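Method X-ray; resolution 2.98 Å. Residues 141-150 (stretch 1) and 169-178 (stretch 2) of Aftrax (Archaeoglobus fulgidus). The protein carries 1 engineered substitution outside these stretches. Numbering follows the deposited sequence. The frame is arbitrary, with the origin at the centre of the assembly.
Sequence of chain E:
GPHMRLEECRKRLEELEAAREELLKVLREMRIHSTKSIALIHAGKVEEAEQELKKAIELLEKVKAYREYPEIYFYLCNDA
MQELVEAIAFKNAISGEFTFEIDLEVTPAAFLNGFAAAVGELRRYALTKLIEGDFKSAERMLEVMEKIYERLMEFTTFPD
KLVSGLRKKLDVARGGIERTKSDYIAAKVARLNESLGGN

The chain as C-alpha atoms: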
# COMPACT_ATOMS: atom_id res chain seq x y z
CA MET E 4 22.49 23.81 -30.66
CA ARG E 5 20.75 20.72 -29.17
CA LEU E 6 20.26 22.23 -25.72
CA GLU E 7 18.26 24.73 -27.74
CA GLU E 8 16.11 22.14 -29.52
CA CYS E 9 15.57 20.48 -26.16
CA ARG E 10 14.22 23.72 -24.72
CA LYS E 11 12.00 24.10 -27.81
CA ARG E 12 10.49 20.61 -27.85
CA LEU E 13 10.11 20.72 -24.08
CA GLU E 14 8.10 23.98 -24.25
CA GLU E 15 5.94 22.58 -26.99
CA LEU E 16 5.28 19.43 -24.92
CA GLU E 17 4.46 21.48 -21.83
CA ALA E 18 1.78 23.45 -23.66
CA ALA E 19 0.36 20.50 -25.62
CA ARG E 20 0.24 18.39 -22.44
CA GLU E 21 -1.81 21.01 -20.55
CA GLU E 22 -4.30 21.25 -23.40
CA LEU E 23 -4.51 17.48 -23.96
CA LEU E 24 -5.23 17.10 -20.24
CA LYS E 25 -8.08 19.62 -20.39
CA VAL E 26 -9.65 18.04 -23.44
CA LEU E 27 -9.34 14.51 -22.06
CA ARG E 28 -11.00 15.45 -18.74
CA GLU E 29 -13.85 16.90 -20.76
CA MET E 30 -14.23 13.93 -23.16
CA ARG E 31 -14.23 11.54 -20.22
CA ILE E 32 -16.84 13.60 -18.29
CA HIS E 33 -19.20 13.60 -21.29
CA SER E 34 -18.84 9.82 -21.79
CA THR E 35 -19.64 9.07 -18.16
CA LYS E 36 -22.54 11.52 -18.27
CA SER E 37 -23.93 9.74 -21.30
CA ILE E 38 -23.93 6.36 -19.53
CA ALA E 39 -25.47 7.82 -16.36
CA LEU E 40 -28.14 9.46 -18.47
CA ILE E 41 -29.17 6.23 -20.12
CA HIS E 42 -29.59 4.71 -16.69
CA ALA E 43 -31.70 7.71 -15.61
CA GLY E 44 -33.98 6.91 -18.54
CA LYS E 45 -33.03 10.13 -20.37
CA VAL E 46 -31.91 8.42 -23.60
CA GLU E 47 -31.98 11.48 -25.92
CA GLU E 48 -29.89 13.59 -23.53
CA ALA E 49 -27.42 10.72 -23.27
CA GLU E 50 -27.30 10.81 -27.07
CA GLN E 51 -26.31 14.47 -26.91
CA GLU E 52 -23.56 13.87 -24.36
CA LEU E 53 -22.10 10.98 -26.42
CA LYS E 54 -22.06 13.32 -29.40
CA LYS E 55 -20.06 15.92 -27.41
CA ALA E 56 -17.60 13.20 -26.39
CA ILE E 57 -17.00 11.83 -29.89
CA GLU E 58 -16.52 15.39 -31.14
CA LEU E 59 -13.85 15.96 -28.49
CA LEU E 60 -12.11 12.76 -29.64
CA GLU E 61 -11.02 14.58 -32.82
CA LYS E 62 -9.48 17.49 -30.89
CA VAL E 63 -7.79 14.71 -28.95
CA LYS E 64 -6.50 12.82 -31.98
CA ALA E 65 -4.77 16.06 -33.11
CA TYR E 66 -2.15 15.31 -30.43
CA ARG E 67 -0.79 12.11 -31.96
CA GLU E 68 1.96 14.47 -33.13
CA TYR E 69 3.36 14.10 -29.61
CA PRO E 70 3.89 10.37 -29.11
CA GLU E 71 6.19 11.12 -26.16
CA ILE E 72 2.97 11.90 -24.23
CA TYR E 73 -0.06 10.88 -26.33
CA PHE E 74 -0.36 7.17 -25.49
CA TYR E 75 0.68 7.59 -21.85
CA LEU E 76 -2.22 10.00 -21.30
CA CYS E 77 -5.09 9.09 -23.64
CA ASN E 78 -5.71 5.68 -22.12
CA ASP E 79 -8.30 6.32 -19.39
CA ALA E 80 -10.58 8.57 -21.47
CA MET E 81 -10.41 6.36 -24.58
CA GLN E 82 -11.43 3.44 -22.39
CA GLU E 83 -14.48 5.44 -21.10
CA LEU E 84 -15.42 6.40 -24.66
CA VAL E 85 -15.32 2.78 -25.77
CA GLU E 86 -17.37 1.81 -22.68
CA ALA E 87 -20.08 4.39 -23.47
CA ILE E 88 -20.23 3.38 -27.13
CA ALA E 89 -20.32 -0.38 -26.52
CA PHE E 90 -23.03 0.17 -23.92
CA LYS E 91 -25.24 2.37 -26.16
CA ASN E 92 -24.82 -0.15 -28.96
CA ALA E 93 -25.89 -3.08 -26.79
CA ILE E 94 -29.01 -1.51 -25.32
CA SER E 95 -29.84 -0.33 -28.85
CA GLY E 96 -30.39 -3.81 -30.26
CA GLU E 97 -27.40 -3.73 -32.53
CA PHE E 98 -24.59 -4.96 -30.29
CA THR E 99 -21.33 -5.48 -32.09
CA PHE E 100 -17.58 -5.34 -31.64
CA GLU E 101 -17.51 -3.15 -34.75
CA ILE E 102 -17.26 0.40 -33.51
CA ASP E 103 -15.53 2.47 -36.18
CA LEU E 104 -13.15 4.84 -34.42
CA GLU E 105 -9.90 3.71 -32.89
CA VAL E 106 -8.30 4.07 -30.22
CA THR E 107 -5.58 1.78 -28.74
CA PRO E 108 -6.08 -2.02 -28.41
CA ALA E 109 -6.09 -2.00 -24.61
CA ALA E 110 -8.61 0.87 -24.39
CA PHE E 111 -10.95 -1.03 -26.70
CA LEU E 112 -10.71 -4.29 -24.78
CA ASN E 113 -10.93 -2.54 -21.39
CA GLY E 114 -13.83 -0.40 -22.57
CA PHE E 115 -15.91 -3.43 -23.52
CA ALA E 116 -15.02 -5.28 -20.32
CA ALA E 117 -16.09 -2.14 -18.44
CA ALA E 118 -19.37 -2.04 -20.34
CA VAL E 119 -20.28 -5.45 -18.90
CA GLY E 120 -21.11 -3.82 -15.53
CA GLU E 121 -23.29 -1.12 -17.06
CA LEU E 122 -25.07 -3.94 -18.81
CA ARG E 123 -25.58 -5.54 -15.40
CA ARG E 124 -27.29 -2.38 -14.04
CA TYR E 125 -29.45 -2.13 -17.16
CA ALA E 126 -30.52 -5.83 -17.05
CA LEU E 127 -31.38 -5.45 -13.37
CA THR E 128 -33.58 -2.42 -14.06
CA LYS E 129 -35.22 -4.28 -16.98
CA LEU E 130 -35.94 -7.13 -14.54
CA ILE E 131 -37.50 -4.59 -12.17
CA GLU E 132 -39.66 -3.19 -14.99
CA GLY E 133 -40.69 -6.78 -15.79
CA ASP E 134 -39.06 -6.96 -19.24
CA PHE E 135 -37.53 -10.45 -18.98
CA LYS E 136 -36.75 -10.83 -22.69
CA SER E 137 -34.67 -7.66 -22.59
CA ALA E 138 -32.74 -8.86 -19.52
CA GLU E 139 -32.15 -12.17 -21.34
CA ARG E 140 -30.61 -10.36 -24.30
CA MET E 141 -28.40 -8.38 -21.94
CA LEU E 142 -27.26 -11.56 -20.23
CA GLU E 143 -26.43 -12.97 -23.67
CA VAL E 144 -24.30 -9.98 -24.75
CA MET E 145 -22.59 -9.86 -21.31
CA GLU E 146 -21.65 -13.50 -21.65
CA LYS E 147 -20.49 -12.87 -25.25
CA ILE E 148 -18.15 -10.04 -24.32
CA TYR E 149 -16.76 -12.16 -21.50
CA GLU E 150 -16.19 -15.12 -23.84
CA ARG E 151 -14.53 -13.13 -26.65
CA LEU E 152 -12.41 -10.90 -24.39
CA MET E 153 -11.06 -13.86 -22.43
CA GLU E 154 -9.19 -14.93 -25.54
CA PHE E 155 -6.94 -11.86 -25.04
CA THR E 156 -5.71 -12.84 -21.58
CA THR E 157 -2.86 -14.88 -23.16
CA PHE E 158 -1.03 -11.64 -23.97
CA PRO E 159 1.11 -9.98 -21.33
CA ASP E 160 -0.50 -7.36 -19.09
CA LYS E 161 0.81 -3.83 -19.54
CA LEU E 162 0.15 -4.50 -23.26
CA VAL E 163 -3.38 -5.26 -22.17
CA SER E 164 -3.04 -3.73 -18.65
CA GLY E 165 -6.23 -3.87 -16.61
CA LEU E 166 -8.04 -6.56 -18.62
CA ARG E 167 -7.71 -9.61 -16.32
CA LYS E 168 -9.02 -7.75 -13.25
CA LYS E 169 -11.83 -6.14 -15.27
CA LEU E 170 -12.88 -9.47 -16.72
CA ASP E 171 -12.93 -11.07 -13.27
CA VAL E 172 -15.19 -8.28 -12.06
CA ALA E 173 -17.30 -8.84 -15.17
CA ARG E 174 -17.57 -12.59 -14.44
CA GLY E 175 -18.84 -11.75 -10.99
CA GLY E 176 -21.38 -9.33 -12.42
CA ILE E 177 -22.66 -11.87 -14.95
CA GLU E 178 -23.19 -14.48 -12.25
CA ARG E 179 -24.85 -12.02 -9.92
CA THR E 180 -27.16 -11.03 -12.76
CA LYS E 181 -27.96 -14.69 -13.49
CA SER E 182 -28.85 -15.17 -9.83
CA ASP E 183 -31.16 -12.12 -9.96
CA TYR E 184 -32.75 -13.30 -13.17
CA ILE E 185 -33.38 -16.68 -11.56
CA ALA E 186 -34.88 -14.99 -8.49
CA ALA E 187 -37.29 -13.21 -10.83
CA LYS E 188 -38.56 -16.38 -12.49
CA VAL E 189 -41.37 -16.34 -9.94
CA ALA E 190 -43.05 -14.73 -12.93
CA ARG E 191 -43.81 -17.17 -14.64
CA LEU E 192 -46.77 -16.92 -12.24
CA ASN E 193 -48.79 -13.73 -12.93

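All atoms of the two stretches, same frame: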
# COMPACT_ATOMS: atom_id res chain seq x y z
N MET E 141 -29.54 -8.93 -22.66
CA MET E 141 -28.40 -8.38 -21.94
C MET E 141 -27.48 -9.46 -21.39
O MET E 141 -26.27 -9.39 -21.57
CB MET E 141 -28.86 -7.45 -20.83
CG MET E 141 -29.67 -6.28 -21.37
SD MET E 141 -28.75 -5.25 -22.53
CE MET E 141 -29.26 -5.91 -24.11
N LEU E 142 -28.05 -10.46 -20.74
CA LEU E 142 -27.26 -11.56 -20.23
C LEU E 142 -26.43 -12.15 -21.37
O LEU E 142 -25.23 -12.41 -21.21
CB LEU E 142 -28.16 -12.65 -19.64
CG LEU E 142 -28.10 -12.93 -18.14
CD1 LEU E 142 -27.04 -12.10 -17.41
CD2 LEU E 142 -29.47 -12.70 -17.54
N GLU E 143 -27.08 -12.32 -22.52
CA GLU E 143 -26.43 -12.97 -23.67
C GLU E 143 -25.23 -12.16 -24.13
O GLU E 143 -24.13 -12.71 -24.23
CB GLU E 143 -27.42 -13.20 -24.82
CG GLU E 143 -28.47 -14.31 -24.55
CD GLU E 143 -29.49 -14.48 -25.68
OE1 GLU E 143 -29.34 -13.83 -26.75
OE2 GLU E 143 -30.44 -15.28 -25.51
N VAL E 144 -25.43 -10.85 -24.38
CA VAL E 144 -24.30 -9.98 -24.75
C VAL E 144 -23.18 -9.99 -23.70
O VAL E 144 -22.02 -10.20 -24.05
CB VAL E 144 -24.71 -8.52 -25.22
CG1 VAL E 144 -26.04 -8.13 -24.69
CG2 VAL E 144 -23.65 -7.48 -24.83
N MET E 145 -23.54 -9.80 -22.43
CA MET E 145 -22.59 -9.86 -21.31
C MET E 145 -21.70 -11.08 -21.41
O MET E 145 -20.46 -10.98 -21.48
CB MET E 145 -23.32 -9.87 -19.97
CG MET E 145 -23.90 -8.50 -19.60
SD MET E 145 -24.97 -8.45 -18.15
CE MET E 145 -23.86 -9.21 -16.94
N GLU E 146 -22.35 -12.24 -21.46
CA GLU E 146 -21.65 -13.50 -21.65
C GLU E 146 -20.76 -13.49 -22.90
O GLU E 146 -19.65 -14.02 -22.87
CB GLU E 146 -22.66 -14.64 -21.72
CG GLU E 146 -23.21 -15.12 -20.38
CD GLU E 146 -22.26 -16.05 -19.64
OE1 GLU E 146 -21.06 -16.10 -20.00
OE2 GLU E 146 -22.72 -16.73 -18.70
N LYS E 147 -21.25 -12.89 -24.00
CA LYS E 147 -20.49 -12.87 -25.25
C LYS E 147 -19.19 -12.13 -25.06
O LYS E 147 -18.12 -12.68 -25.30
CB LYS E 147 -21.30 -12.23 -26.38
N ILE E 148 -19.29 -10.88 -24.62
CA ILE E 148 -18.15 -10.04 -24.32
C ILE E 148 -17.17 -10.78 -23.42
O ILE E 148 -15.97 -10.79 -23.69
CB ILE E 148 -18.56 -8.75 -23.62
CG1 ILE E 148 -19.49 -7.92 -24.51
CG2 ILE E 148 -17.35 -7.92 -23.28
CD1 ILE E 148 -20.13 -6.73 -23.78
N TYR E 149 -17.66 -11.40 -22.36
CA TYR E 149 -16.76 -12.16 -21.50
C TYR E 149 -16.00 -13.20 -22.30
O TYR E 149 -14.76 -13.22 -22.28
CB TYR E 149 -17.46 -12.82 -20.31
CG TYR E 149 -16.48 -13.52 -19.37
CD1 TYR E 149 -15.75 -12.79 -18.43
CD2 TYR E 149 -16.27 -14.90 -19.43
CE1 TYR E 149 -14.84 -13.42 -17.58
CE2 TYR E 149 -15.37 -15.54 -18.58
CZ TYR E 149 -14.65 -14.79 -17.66
OH TYR E 149 -13.75 -15.41 -16.81
N GLU E 150 -16.74 -14.03 -23.03
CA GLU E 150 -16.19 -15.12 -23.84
C GLU E 150 -15.11 -14.63 -24.83
O GLU E 150 -13.97 -15.13 -24.82
CB GLU E 150 -17.32 -15.83 -24.59
CG GLU E 150 -16.96 -17.18 -25.23
CD GLU E 150 -17.81 -17.50 -26.47
OE1 GLU E 150 -18.45 -16.57 -27.04
OE2 GLU E 150 -17.83 -18.68 -26.89
N LYS E 169 -10.53 -6.60 -14.78
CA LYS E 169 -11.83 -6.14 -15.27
C LYS E 169 -12.72 -7.31 -15.60
O LYS E 169 -13.89 -7.33 -15.23
CB LYS E 169 -11.71 -5.22 -16.49
CG LYS E 169 -10.94 -3.92 -16.23
CD LYS E 169 -11.70 -2.71 -16.78
CE LYS E 169 -10.93 -1.42 -16.47
NZ LYS E 169 -9.51 -1.46 -16.98
N LEU E 170 -12.14 -8.30 -16.29
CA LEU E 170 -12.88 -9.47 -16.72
C LEU E 170 -13.33 -10.30 -15.53
O LEU E 170 -14.42 -10.86 -15.56
CB LEU E 170 -12.06 -10.32 -17.69
CG LEU E 170 -12.08 -9.76 -19.11
CD1 LEU E 170 -11.27 -10.61 -20.07
CD2 LEU E 170 -13.51 -9.61 -19.60
N ASP E 171 -12.50 -10.38 -14.49
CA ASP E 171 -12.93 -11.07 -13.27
C ASP E 171 -14.14 -10.38 -12.64
O ASP E 171 -15.16 -11.04 -12.34
CB ASP E 171 -11.79 -11.25 -12.28
CG ASP E 171 -10.88 -12.40 -12.66
OD1 ASP E 171 -11.32 -13.22 -13.50
OD2 ASP E 171 -9.76 -12.48 -12.12
N VAL E 172 -14.04 -9.06 -12.48
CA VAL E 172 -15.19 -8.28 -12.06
C VAL E 172 -16.41 -8.60 -12.93
O VAL E 172 -17.47 -8.93 -12.42
CB VAL E 172 -14.89 -6.78 -12.12
CG1 VAL E 172 -16.11 -5.94 -11.65
CG2 VAL E 172 -13.64 -6.49 -11.31
N ALA E 173 -16.23 -8.53 -14.24
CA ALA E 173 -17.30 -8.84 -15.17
C ALA E 173 -17.92 -10.22 -14.91
O ALA E 173 -19.14 -10.33 -14.88
CB ALA E 173 -16.81 -8.73 -16.60
N ARG E 174 -17.09 -11.24 -14.69
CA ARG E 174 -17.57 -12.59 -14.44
C ARG E 174 -18.50 -12.56 -13.24
O ARG E 174 -19.63 -13.08 -13.29
CB ARG E 174 -16.40 -13.53 -14.13
CG ARG E 174 -16.55 -14.99 -14.60
CD ARG E 174 -17.98 -15.42 -14.89
NE ARG E 174 -18.18 -15.66 -16.32
CZ ARG E 174 -19.33 -16.01 -16.88
NH1 ARG E 174 -20.41 -16.19 -16.14
NH2 ARG E 174 -19.40 -16.20 -18.19
N GLY E 175 -18.02 -11.92 -12.18
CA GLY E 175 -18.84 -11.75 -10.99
C GLY E 175 -20.19 -11.12 -11.29
O GLY E 175 -21.23 -11.64 -10.91
N GLY E 176 -20.16 -10.00 -12.00
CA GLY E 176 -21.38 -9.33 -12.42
C GLY E 176 -22.33 -10.25 -13.16
O GLY E 176 -23.50 -10.32 -12.82
N ILE E 177 -21.83 -10.96 -14.17
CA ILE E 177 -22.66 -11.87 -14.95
C ILE E 177 -23.35 -12.86 -14.01
O ILE E 177 -24.56 -13.05 -14.08
CB ILE E 177 -21.83 -12.65 -16.00
CG1 ILE E 177 -21.20 -11.69 -16.99
CG2 ILE E 177 -22.70 -13.62 -16.76
CD1 ILE E 177 -19.98 -12.30 -17.67
N GLU E 178 -22.59 -13.48 -13.12
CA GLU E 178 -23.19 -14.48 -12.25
C GLU E 178 -24.25 -13.85 -11.37
O GLU E 178 -25.33 -14.40 -11.20
CB GLU E 178 -22.15 -15.13 -11.38
CG GLU E 178 -22.00 -16.56 -11.68
CD GLU E 178 -21.28 -16.79 -12.99
OE1 GLU E 178 -20.09 -16.43 -13.06
OE2 GLU E 178 -21.91 -17.33 -13.93

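Residues 141-150 and 169-178 lie within two longer helices that run nearly antiparallel, their axes 155° apart in direction and 10.2 Å apart at closest approach. The backbones come nearest at two points, with CA-CA distances of 6.7 Å for both Met145-Ile177 and Tyr149-Leu170, so ascending one helix means descending the other.

The buried seam is apolar. Ile177 points toward stretch 1 and meets two residues one helical turn apart: Met145 CE lies 3.6 Å from Ile177 CG1, and Tyr149 CB is 3.7 Å from Ile177 CD1. Tyr149, with chi1 in the t well, carries its ring across to stretch 2, where it meets Leu170 and Arg174. Its CD1 approaches Leu170 CD2 at 4.1 Å, while the ring edge meets the backbone, Tyr149 CE1 lying 3.3 Å from Leu170 O; that oxygen also accepts the helical hydrogen bond from Arg174 N.

A polar cluster borders this seam. The guanidinium of Arg174 lies over one face of the Tyr149 ring in a cation-pi contact, with CZ 4.5 Å from the ring centroid. Its edge faces Glu146, forming a salt bridge whose hydrogen bond from Arg174 NH2 to Glu146 OE1 is very short, 2.5 Å. Arg174 NH1 also bridges to Glu178 OE2 at 2.9 Å, so a single cation serves carboxylates from both helices.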